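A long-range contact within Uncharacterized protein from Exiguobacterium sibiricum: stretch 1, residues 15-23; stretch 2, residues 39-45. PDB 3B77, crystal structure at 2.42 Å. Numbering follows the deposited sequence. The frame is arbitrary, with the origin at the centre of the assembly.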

# COMPACT_ATOMS: atom_id res chain seq x y z
N LYS A 15 -62.42 4.25 35.23
CA LYS A 15 -62.91 3.09 35.96
C LYS A 15 -62.18 1.80 35.57
O LYS A 15 -62.44 0.75 36.15
CB LYS A 15 -64.40 2.87 35.65
CG LYS A 15 -65.32 4.06 35.91
CD LYS A 15 -66.76 3.74 35.45
CE LYS A 15 -67.71 4.93 35.60
NZ LYS A 15 -67.29 6.12 34.80
N ALA A 16 -61.30 1.87 34.58
CA ALA A 16 -60.59 0.69 34.09
C ALA A 16 -59.33 0.42 34.88
O ALA A 16 -58.67 1.35 35.34
CB ALA A 16 -60.25 0.86 32.63
N ALA A 17 -58.99 -0.86 35.02
CA ALA A 17 -57.77 -1.26 35.72
C ALA A 17 -56.53 -0.61 35.09
O ALA A 17 -55.61 -0.20 35.79
CB ALA A 17 -57.65 -2.79 35.74
N ALA A 18 -56.54 -0.50 33.77
CA ALA A 18 -55.44 0.07 33.00
C ALA A 18 -55.09 1.52 33.37
O ALA A 18 -53.94 1.92 33.26
CB ALA A 18 -55.76 -0.03 31.51
N ASP A 19 -56.07 2.30 33.82
CA ASP A 19 -55.86 3.72 34.13
C ASP A 19 -54.87 3.93 35.27
O ASP A 19 -54.24 4.97 35.36
CB ASP A 19 -57.21 4.37 34.48
CG ASP A 19 -57.21 5.91 34.34
OD1 ASP A 19 -57.01 6.42 33.23
OD2 ASP A 19 -57.47 6.61 35.34
N ASP A 20 -54.72 2.94 36.14
CA ASP A 20 -53.77 3.03 37.24
C ASP A 20 -52.32 3.02 36.79
O ASP A 20 -51.43 3.52 37.51
CB ASP A 20 -54.00 1.88 38.22
CG ASP A 20 -55.27 2.05 39.02
OD1 ASP A 20 -55.52 3.19 39.46
OD2 ASP A 20 -56.00 1.05 39.21
N TYR A 21 -52.08 2.45 35.61
CA TYR A 21 -50.74 2.28 35.07
C TYR A 21 -50.42 3.31 34.02
O TYR A 21 -49.32 3.32 33.49
CB TYR A 21 -50.57 0.86 34.55
CG TYR A 21 -50.95 -0.15 35.61
CD1 TYR A 21 -50.06 -0.46 36.62
CD2 TYR A 21 -52.21 -0.73 35.63
CE1 TYR A 21 -50.40 -1.36 37.62
CE2 TYR A 21 -52.56 -1.63 36.62
CZ TYR A 21 -51.65 -1.94 37.62
OH TYR A 21 -51.98 -2.84 38.62
N VAL A 22 -51.36 4.19 33.72
CA VAL A 22 -51.12 5.26 32.76
C VAL A 22 -50.34 6.33 33.48
O VAL A 22 -50.62 6.61 34.64
CB VAL A 22 -52.43 5.82 32.18
CG1 VAL A 22 -52.19 7.13 31.45
CG2 VAL A 22 -53.07 4.79 31.24
N LEU A 23 -49.33 6.90 32.81
CA LEU A 23 -48.47 7.91 33.41
C LEU A 23 -49.11 9.28 33.25
O LEU A 23 -48.64 10.12 32.50
CB LEU A 23 -47.08 7.91 32.78
CG LEU A 23 -46.38 6.55 32.74
CD1 LEU A 23 -45.00 6.67 32.14
CD2 LEU A 23 -46.32 5.95 34.12
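Stretch 2 (39-45) DEYCFTN

Most of stretch 2, up to Thr44, is an extended strand whose alternate side chains, Glu40, Cys42 and Thr44, point toward stretch 1, while Tyr41, between Glu40 and Cys42, points away. Stretch 1 meets it with a compact turn: residues 17-20 have helical phi/psi, and the bonds Asp19 N to Ala16 O (3.2 Å) and Tyr21 N to Ala18 O (3.0 Å) fold the chain tightly. The two run in the same general sense, so that Ala18 lies nearest Cys42 (CA to CA 6.5 Å) and Val22 nearest Thr44 (CA to CA 8.1 Å).

Glu40 covers the most surface. With chi1 and chi2 both t, its side chain extends to the start of the turn, where Glu40 OE2 accepts a hydrogen bond from Ala18 N at 2.8 Å, with an N-H...acceptor angle of 159°. Ala17 N is also close to Glu40 OE2, at 3.1 Å, but its angle is too poor for a bond. The backbone NH of Ala18 thus gives the buried carboxylate a polar partner.

Ala18 follows, its small methyl lying close to both neighbours: CB is 3.2 Å from Glu40 OE2 and 3.8 Å from Cys42 CB. Four residues on, Val22 continues the apolar part, with CG2 4.1 Å from Cys42 SG and 4.2 Å from Thr44 CG2. The rule is economical: one long acidic side chain reaches the turn's backbone, and short side chains pack beyond it.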

# COMPACT_ATOMS: atom_id res chain seq x y z
N ASP A 39 -58.08 -9.95 29.26
CA ASP A 39 -57.08 -8.94 28.91
C ASP A 39 -57.66 -7.53 28.92
O ASP A 39 -58.87 -7.35 28.89
CB ASP A 39 -56.50 -9.23 27.52
CG ASP A 39 -55.78 -10.55 27.45
OD1 ASP A 39 -56.47 -11.58 27.29
OD2 ASP A 39 -54.53 -10.57 27.51
N GLU A 40 -56.76 -6.55 28.95
CA GLU A 40 -57.11 -5.14 28.84
C GLU A 40 -56.05 -4.46 27.97
O GLU A 40 -54.87 -4.49 28.31
CB GLU A 40 -57.17 -4.53 30.22
CG GLU A 40 -58.09 -3.34 30.32
CD GLU A 40 -58.49 -2.98 31.75
OE1 GLU A 40 -58.97 -3.86 32.49
OE2 GLU A 40 -58.35 -1.79 32.12
N TYR A 41 -56.46 -3.90 26.83
CA TYR A 41 -55.55 -3.31 25.86
C TYR A 41 -55.75 -1.81 25.82
O TYR A 41 -56.73 -1.32 25.31
CB TYR A 41 -55.81 -3.90 24.47
CG TYR A 41 -55.69 -5.39 24.41
CD1 TYR A 41 -54.49 -6.01 24.18
CD2 TYR A 41 -56.81 -6.20 24.56
CE1 TYR A 41 -54.38 -7.37 24.11
CE2 TYR A 41 -56.72 -7.57 24.50
CZ TYR A 41 -55.51 -8.15 24.27
OH TYR A 41 -55.39 -9.51 24.20
N CYS A 42 -54.78 -1.07 26.33
CA CYS A 42 -54.92 0.37 26.50
C CYS A 42 -53.97 1.08 25.58
O CYS A 42 -52.77 0.93 25.71
CB CYS A 42 -54.58 0.69 27.95
SG CYS A 42 -54.75 2.37 28.46
N PHE A 43 -54.51 1.82 24.61
CA PHE A 43 -53.72 2.56 23.63
C PHE A 43 -53.67 4.03 24.02
O PHE A 43 -54.67 4.71 23.98
CB PHE A 43 -54.31 2.43 22.24
CG PHE A 43 -54.32 1.03 21.70
CD1 PHE A 43 -55.35 0.15 22.02
CD2 PHE A 43 -53.30 0.58 20.88
CE1 PHE A 43 -55.36 -1.14 21.52
CE2 PHE A 43 -53.30 -0.68 20.38
CZ PHE A 43 -54.33 -1.56 20.69
N THR A 44 -52.48 4.50 24.39
CA THR A 44 -52.27 5.89 24.79
C THR A 44 -51.44 6.60 23.73
O THR A 44 -51.02 5.97 22.73
CB THR A 44 -51.50 6.01 26.15
OG1 THR A 44 -50.10 5.85 25.93
CG2 THR A 44 -51.99 4.98 27.17
N ASN A 45 -51.21 7.90 23.95
CA ASN A 45 -50.37 8.69 23.06
C ASN A 45 -48.92 8.26 23.07
O ASN A 45 -48.21 8.46 22.10
CB ASN A 45 -50.46 10.19 23.38
CG ASN A 45 -50.14 10.49 24.81
OD1 ASN A 45 -50.54 9.75 25.71
ND2 ASN A 45 -49.44 11.57 25.04